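Local atomic coordinates of TudS (PDB entry 6Z96), a protein that removes sulfur from thiouracil by a non-redox reaction that depends on a [4Fe-4S] cluster, probably through a [4Fe-5S] intermediate. Residues I6-A9 and C10-G13; D31-G34 and A35-R38; A41-P44 and E45-G48. All blocks are in the same frame, centred on the assembly; numbering follows the deposited sequence.

Contact 1: I6-A9 and C10-G13; sequences IVSA and CLLG. With SF4 (iron/sulfur cluster), chain C.
Ser8 and Leu11 meet where strand 5-8 gives way to a tight turn. Leu11 N donates to Ser8 O at 2.9 Å, with a bent N-H angle of 135°. The donor stands well above the carbonyl plane. One residue on, Leu12 N reaches Ala9 O at 3.1 Å in the same bent way. Gly13 N donates to Cys10 O at 3.0 Å. Three successive bonds, each spanning three residues, satisfy the amide N-H groups of Leu11, Leu12 and Gly13. Gly13 has a positive phi at which any CB would collide with Leu12 O, which calls for glycine.

Cys10 SG lies between its backbone N and carbonyl carbon (chi1 58°), and from there it binds cluster iron FE2 at 2.3 Å. Ser8 CB lies against cluster sulfur S1 at 3.4 Å, and Leu11 CD1 packs on that CB at 3.9 Å. The hydroxyl Ser8 OG has its partner outside the turn, at Lys98 N. Ala9 N also lies near S1, but probably donates to Phe42 O of the neighbouring strand.

Behind the turn, in one of two modelled conformers, Val7 CG1 touches Leu12 CG at 4.0 Å and Leu11 CB at 4.1 Å. This valine crosses both leucines at about a right angle. Ser8, Ala9 and Cys10, at the C-terminal end of a parallel-sheet strand, line part of the cluster pocket, with Cys10 as an iron ligand.

Contact 2: D31-G34 and A35-R38; sequences DALG and AEGR
Leu33 and Arg38 make the tight part of this helix end. Leu33 CD1 sits over the centre of one face of the Arg38 guanidinium, 3.5 Å from Arg38 CZ. The leucine has CG anti to its backbone N (chi1 -160°), which brings CD1 up to the arginine. The arginine chain bends at chi3 (60°) and turns its flat end over that methyl. Its CB packs there too, 3.7 Å from Leu33 CD1. The two side chains cross at about a right angle.

The backbone beneath is a Schellman motif. Arg38 N donates to Leu33 O at 3.0 Å, and Gly37 N donates to Gly34 O at 2.9 Å. Gly37 has positive phi, which favours glycine and lets the chain turn back. The last ordinary helical bonds run from Ala35 N to Asp31 O at 2.9 Å and from Glu36 N to Ala32 O at 3.1 Å.

The outer side is looser. Most of the remaining residues face solvent. Glu36 runs extended along the surface, with CG 3.4 Å from Ala32 O. Its OE2 accepts a hydrogen bond from Arg38 NH1 at 3.1 Å, part of a salt bridge, met on the syn side but well out of the carboxylate plane. The bridge holds one edge of the guanidinium, while Arg38 NE donates to Glu3 O.

Leu149 of helix 142-151 packs on both Leu33 and Arg38. The turn joins helix 28-35 to edge strand 39-42, and Arg38 shares a backbone bond with Ile5 of the neighbouring strand 5-8.

Contact 3: A41-P44 and E45-G48; sequences AFCP and EVAG. With SF4 (iron/sulfur cluster), chain C; EDO (1,2-ethanediol), chain E.
The backbone passes from strand 39-42 into the short helix 44-47, whose first turn is closed by Ala47 N donating to Cys43 O at 2.9 Å, nearly straight at 164°, and by Gly48 N donating to Pro44 O. Cys43 is the N-cap. Its SG, anti to the backbone N (chi1 172°), accepts from Val46 N at 3.5 Å. The same sulfur binds cluster iron FE3 at 2.3 Å, and Val46 CG2 rests against SG at 3.7 Å. Elsewhere in the turn, Phe42 brings CZ within 3.4 Å of Ala47 CB.

Glu45 extends along the cluster, with CD 3.4 Å from cluster sulfur S2. OE1 forms a salt bridge with Arg54 and also accepts from O1 of a 1,2-ethanediol at 2.8 Å, probably a crystallisation additive. OE2 is hydrogen-bonded to Ser103 OG. The carboxylate is therefore held at both oxygens. With an alanine here, Arg54 and Ser103 would probably lose this carboxylate as a partner, and a gap is likely to open beside S2.

The capping N-H and the helix start may draw charge from the Cys43 sulfur and so tune the iron it binds. The bound hydrosulfuric acid touches Glu45, and the pocket around it includes Arg54. Glu45 thus lines the place where a sulfur species sits beside the cluster.

How the contacts relate
From the N terminus, contact 1 closes the turn after strand 5-8. Contact 2 ends helix 28-35 and joins it to edge strand 39-42. Contact 3 follows two residues later, where that strand runs into helix 44-47. The three are in series; none nests within or crosses another. Strands 5-8 and 39-42 are parallel neighbours, so contacts 1 and 3 lie side by side: Val7 O probably accepts from Phe42 N, and Leu12 CD1 packs on Ala41 CB. Each ties the end of a sheet strand to the iron-sulfur cluster through a cysteine. Contact 2 touches neither the cluster nor contact 1, and its centre is about 20 Å from that of contact 3.

Contact 1: I6-A9 and C10-G13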
loop_
_atom_site.group_PDB
_atom_site.type_symbol
_atom_site.label_atom_id
_atom_site.label_comp_id
_atom_site.label_asym_id
_atom_site.label_seq_id
_atom_site.Cartn_x
_atom_site.Cartn_y
_atom_site.Cartn_z
ATOM N N ILE A 6 -3.817 -6.411 -5.393
ATOM C CA ILE A 6 -2.724 -5.461 -5.559
ATOM C C ILE A 6 -1.930 -5.548 -4.246
ATOM O O ILE A 6 -2.508 -5.693 -3.159
ATOM C CB ILE A 6 -3.267 -4.047 -5.853
ATOM C CG1 ILE A 6 -2.133 -3.056 -6.122
ATOM C CG2 ILE A 6 -4.140 -3.532 -4.741
ATOM C CD1 ILE A 6 -2.649 -1.706 -6.711
ATOM N N VAL A 7 -0.583 -5.500 -4.340
ATOM C CA VAL A 7 0.266 -5.646 -3.158
ATOM C C VAL A 7 1.327 -4.574 -3.141
ATOM O O VAL A 7 1.967 -4.366 -4.159
ATOM C CB VAL A 7 0.992 -7.023 -3.171
ATOM C CG1 VAL A 7 1.796 -7.247 -1.889
ATOM C CG2 VAL A 7 0.008 -8.173 -3.391
ATOM N N SER A 8 1.571 -3.927 -1.986
ATOM C CA SER A 8 2.682 -2.962 -1.856
ATOM C C SER A 8 3.981 -3.634 -2.334
ATOM O O SER A 8 4.309 -4.726 -1.870
ATOM C CB SER A 8 2.888 -2.605 -0.387
ATOM O OG SER A 8 1.864 -1.735 0.057
ATOM N N ALA A 9 4.667 -3.014 -3.294
ATOM C CA ALA A 9 5.848 -3.640 -3.893
ATOM C C ALA A 9 6.927 -3.984 -2.876
ATOM O O ALA A 9 7.632 -4.994 -3.042
ATOM C CB ALA A 9 6.414 -2.756 -5.006
ATOM N N CYS A 10 7.043 -3.183 -1.807
ATOM C CA CYS A 10 8.045 -3.467 -0.780
ATOM C C CYS A 10 7.751 -4.787 -0.053
ATOM O O CYS A 10 8.697 -5.469 0.361
ATOM C CB CYS A 10 8.167 -2.312 0.203
ATOM S SG CYS A 10 6.611 -1.910 1.048
ATOM N N LEU A 11 6.465 -5.154 0.088
ATOM C CA LEU A 11 6.132 -6.427 0.767
ATOM C C LEU A 11 6.571 -7.635 -0.054
ATOM O O LEU A 11 6.705 -8.728 0.504
ATOM C CB LEU A 11 4.621 -6.525 1.028
ATOM C CG LEU A 11 4.086 -5.504 2.037
ATOM C CD1 LEU A 11 2.539 -5.606 2.137
ATOM C CD2 LEU A 11 4.678 -5.731 3.428
ATOM N N LEU A 12 6.746 -7.464 -1.358
ATOM C CA LEU A 12 7.264 -8.520 -2.248
ATOM C C LEU A 12 8.801 -8.523 -2.335
ATOM O O LEU A 12 9.362 -9.310 -3.111
ATOM C CB LEU A 12 6.690 -8.342 -3.636
ATOM C CG LEU A 12 5.193 -8.475 -3.699
ATOM C CD1 LEU A 12 4.710 -8.141 -5.079
ATOM C CD2 LEU A 12 4.730 -9.898 -3.314
ATOM N N GLY A 13 9.466 -7.695 -1.533
ATOM C CA GLY A 13 10.922 -7.643 -1.484
ATOM C C GLY A 13 11.552 -6.653 -2.436
ATOM O O GLY A 13 12.779 -6.621 -2.556
HETATM FE FE1 SF4 C . 6.287 2.808 0.659
HETATM FE FE2 SF4 C . 6.042 0.157 0.192
HETATM FE FE3 SF4 C . 5.896 1.922 -1.918
HETATM FE FE4 SF4 C . 3.843 1.730 -0.101
HETATM S S1 SF4 C . 4.571 0.125 -1.606
HETATM S S2 SF4 C . 4.728 3.659 -0.927
HETATM S S3 SF4 C . 5.015 1.355 1.860
HETATM S S4 SF4 C . 7.725 1.473 -0.571
#

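Contact 2: D31-G34 and A35-R38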
loop_
_atom_site.group_PDB
_atom_site.type_symbol
_atom_site.label_atom_id
_atom_site.label_comp_id
_atom_site.label_asym_id
_atom_site.label_seq_id
_atom_site.Cartn_x
_atom_site.Cartn_y
_atom_site.Cartn_z
ATOM N N ASP A 31 3.700 -16.220 -1.547
ATOM C CA ASP A 31 4.603 -16.760 -2.566
ATOM C C ASP A 31 3.821 -17.531 -3.623
ATOM O O ASP A 31 4.052 -17.341 -4.820
ATOM C CB ASP A 31 5.650 -17.704 -1.927
ATOM C CG ASP A 31 6.730 -17.008 -1.128
ATOM O OD1 ASP A 31 6.779 -15.749 -1.154
ATOM O OD2 ASP A 31 7.521 -17.713 -0.464
ATOM N N ALA A 32 2.867 -18.381 -3.182
ATOM C CA ALA A 32 2.044 -19.172 -4.089
ATOM C C ALA A 32 1.174 -18.268 -4.961
ATOM O O ALA A 32 1.034 -18.498 -6.167
ATOM C CB ALA A 32 1.171 -20.137 -3.292
ATOM N N LEU A 33 0.605 -17.212 -4.364
ATOM C CA LEU A 33 -0.231 -16.276 -5.098
ATOM C C LEU A 33 0.577 -15.588 -6.213
ATOM O O LEU A 33 0.109 -15.477 -7.341
ATOM C CB LEU A 33 -0.765 -15.230 -4.106
ATOM C CG LEU A 33 -2.005 -14.481 -4.565
ATOM C CD1 LEU A 33 -3.184 -15.414 -4.740
ATOM C CD2 LEU A 33 -2.367 -13.417 -3.567
ATOM N N GLY A 34 1.802 -15.190 -5.890
ATOM C CA GLY A 34 2.694 -14.561 -6.851
ATOM C C GLY A 34 3.075 -15.525 -7.954
ATOM O O GLY A 34 3.054 -15.157 -9.133
ATOM N N ALA A 35 3.328 -16.792 -7.586
ATOM C CA ALA A 35 3.658 -17.838 -8.564
ATOM C C ALA A 35 2.515 -18.089 -9.561
ATOM O O ALA A 35 2.772 -18.503 -10.689
ATOM C CB ALA A 35 4.051 -19.130 -7.855
ATOM N N GLU A 36 1.263 -17.815 -9.168
ATOM C CA GLU A 36 0.117 -17.943 -10.071
ATOM C C GLU A 36 -0.173 -16.656 -10.880
ATOM O O GLU A 36 -1.159 -16.617 -11.611
ATOM C CB GLU A 36 -1.151 -18.281 -9.285
ATOM C CG GLU A 36 -1.127 -19.611 -8.564
ATOM C CD GLU A 36 -2.453 -19.864 -7.874
ATOM O OE1 GLU A 36 -3.212 -20.736 -8.353
ATOM O OE2 GLU A 36 -2.750 -19.164 -6.880
ATOM N N GLY A 37 0.636 -15.615 -10.709
ATOM C CA GLY A 37 0.437 -14.347 -11.393
ATOM C C GLY A 37 -0.713 -13.535 -10.830
ATOM O O GLY A 37 -1.267 -12.682 -11.527
ATOM N N ARG A 38 -1.075 -13.770 -9.562
ATOM C CA ARG A 38 -2.227 -13.090 -8.971
ATOM C C ARG A 38 -1.889 -11.943 -8.020
ATOM O O ARG A 38 -2.810 -11.391 -7.406
ATOM C CB ARG A 38 -3.112 -14.118 -8.241
ATOM C CG ARG A 38 -3.680 -15.165 -9.193
ATOM C CD ARG A 38 -4.316 -16.328 -8.433
ATOM N NE ARG A 38 -5.421 -15.869 -7.588
ATOM C CZ ARG A 38 -5.917 -16.555 -6.566
ATOM N NH1 ARG A 38 -5.404 -17.734 -6.235
ATOM N NH2 ARG A 38 -6.920 -16.063 -5.858
#

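Contact 3: A41-P44 and E45-G48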
loop_
_atom_site.group_PDB
_atom_site.type_symbol
_atom_site.label_atom_id
_atom_site.label_comp_id
_atom_site.label_asym_id
_atom_site.label_seq_id
_atom_site.Cartn_x
_atom_site.Cartn_y
_atom_site.Cartn_z
ATOM N N ALA A 41 2.319 -6.267 -8.079
ATOM C CA ALA A 41 3.137 -5.349 -7.292
ATOM C C ALA A 41 2.850 -3.924 -7.671
ATOM O O ALA A 41 2.781 -3.613 -8.849
ATOM C CB ALA A 41 4.604 -5.639 -7.581
ATOM N N PHE A 42 2.780 -3.045 -6.660
ATOM C CA PHE A 42 2.546 -1.634 -6.958
ATOM C C PHE A 42 3.132 -0.811 -5.851
ATOM O O PHE A 42 2.931 -1.130 -4.685
ATOM C CB PHE A 42 1.026 -1.353 -7.081
ATOM C CG PHE A 42 0.744 0.055 -7.557
ATOM C CD1 PHE A 42 0.412 1.057 -6.657
ATOM C CD2 PHE A 42 0.862 0.385 -8.892
ATOM C CE1 PHE A 42 0.213 2.365 -7.082
ATOM C CE2 PHE A 42 0.633 1.701 -9.322
ATOM C CZ PHE A 42 0.310 2.673 -8.405
ATOM N N CYS A 43 3.831 0.285 -6.215
ATOM C CA CYS A 43 4.331 1.212 -5.190
ATOM C C CYS A 43 3.756 2.584 -5.520
ATOM O O CYS A 43 4.199 3.211 -6.474
ATOM C CB CYS A 43 5.860 1.287 -5.166
ATOM S SG CYS A 43 6.472 2.583 -4.065
ATOM N N PRO A 44 2.823 3.091 -4.718
ATOM C CA PRO A 44 2.232 4.403 -5.022
ATOM C C PRO A 44 3.240 5.545 -5.081
ATOM O O PRO A 44 3.077 6.435 -5.912
ATOM C CB PRO A 44 1.244 4.621 -3.859
ATOM C CG PRO A 44 0.898 3.203 -3.375
ATOM C CD PRO A 44 2.165 2.410 -3.579
ATOM N N GLU A 45 4.264 5.533 -4.203
ATOM C CA GLU A 45 5.195 6.662 -4.200
ATOM C C GLU A 45 6.059 6.695 -5.441
ATOM O O GLU A 45 6.263 7.772 -6.018
ATOM C CB GLU A 45 5.995 6.722 -2.918
ATOM C CG GLU A 45 5.060 7.133 -1.803
ATOM C CD GLU A 45 5.581 6.909 -0.395
ATOM O OE1 GLU A 45 6.823 6.948 -0.222
ATOM O OE2 GLU A 45 4.765 6.733 0.542
ATOM N N VAL A 46 6.543 5.533 -5.876
ATOM C CA VAL A 46 7.347 5.473 -7.091
ATOM C C VAL A 46 6.442 5.742 -8.306
ATOM O O VAL A 46 6.813 6.510 -9.203
ATOM C CB VAL A 46 8.072 4.128 -7.199
ATOM C CG1 VAL A 46 8.693 3.944 -8.573
ATOM C CG2 VAL A 46 9.141 4.011 -6.107
ATOM N N ALA A 47 5.210 5.184 -8.309
ATOM C CA ALA A 47 4.296 5.426 -9.445
ATOM C C ALA A 47 3.959 6.916 -9.550
ATOM O O ALA A 47 3.814 7.442 -10.665
ATOM C CB ALA A 47 3.009 4.622 -9.257
ATOM N N GLY A 48 3.887 7.593 -8.397
ATOM C CA GLY A 48 3.559 9.014 -8.309
ATOM C C GLY A 48 4.696 9.941 -8.699
ATOM O O GLY A 48 4.501 11.158 -8.765
HETATM FE FE1 SF4 C . 6.287 2.808 0.659
HETATM FE FE2 SF4 C . 6.042 0.157 0.192
HETATM FE FE3 SF4 C . 5.896 1.922 -1.918
HETATM FE FE4 SF4 C . 3.843 1.730 -0.101
HETATM S S1 SF4 C . 4.571 0.125 -1.606
HETATM S S2 SF4 C . 4.728 3.659 -0.927
HETATM S S3 SF4 C . 5.015 1.355 1.860
HETATM S S4 SF4 C . 7.725 1.473 -0.571
HETATM C C1 EDO E . 8.460 9.026 1.546
HETATM O O1 EDO E . 7.303 8.430 2.115
HETATM C C2 EDO E . 8.118 10.115 0.600
HETATM O O2 EDO E . 9.242 10.918 0.243
#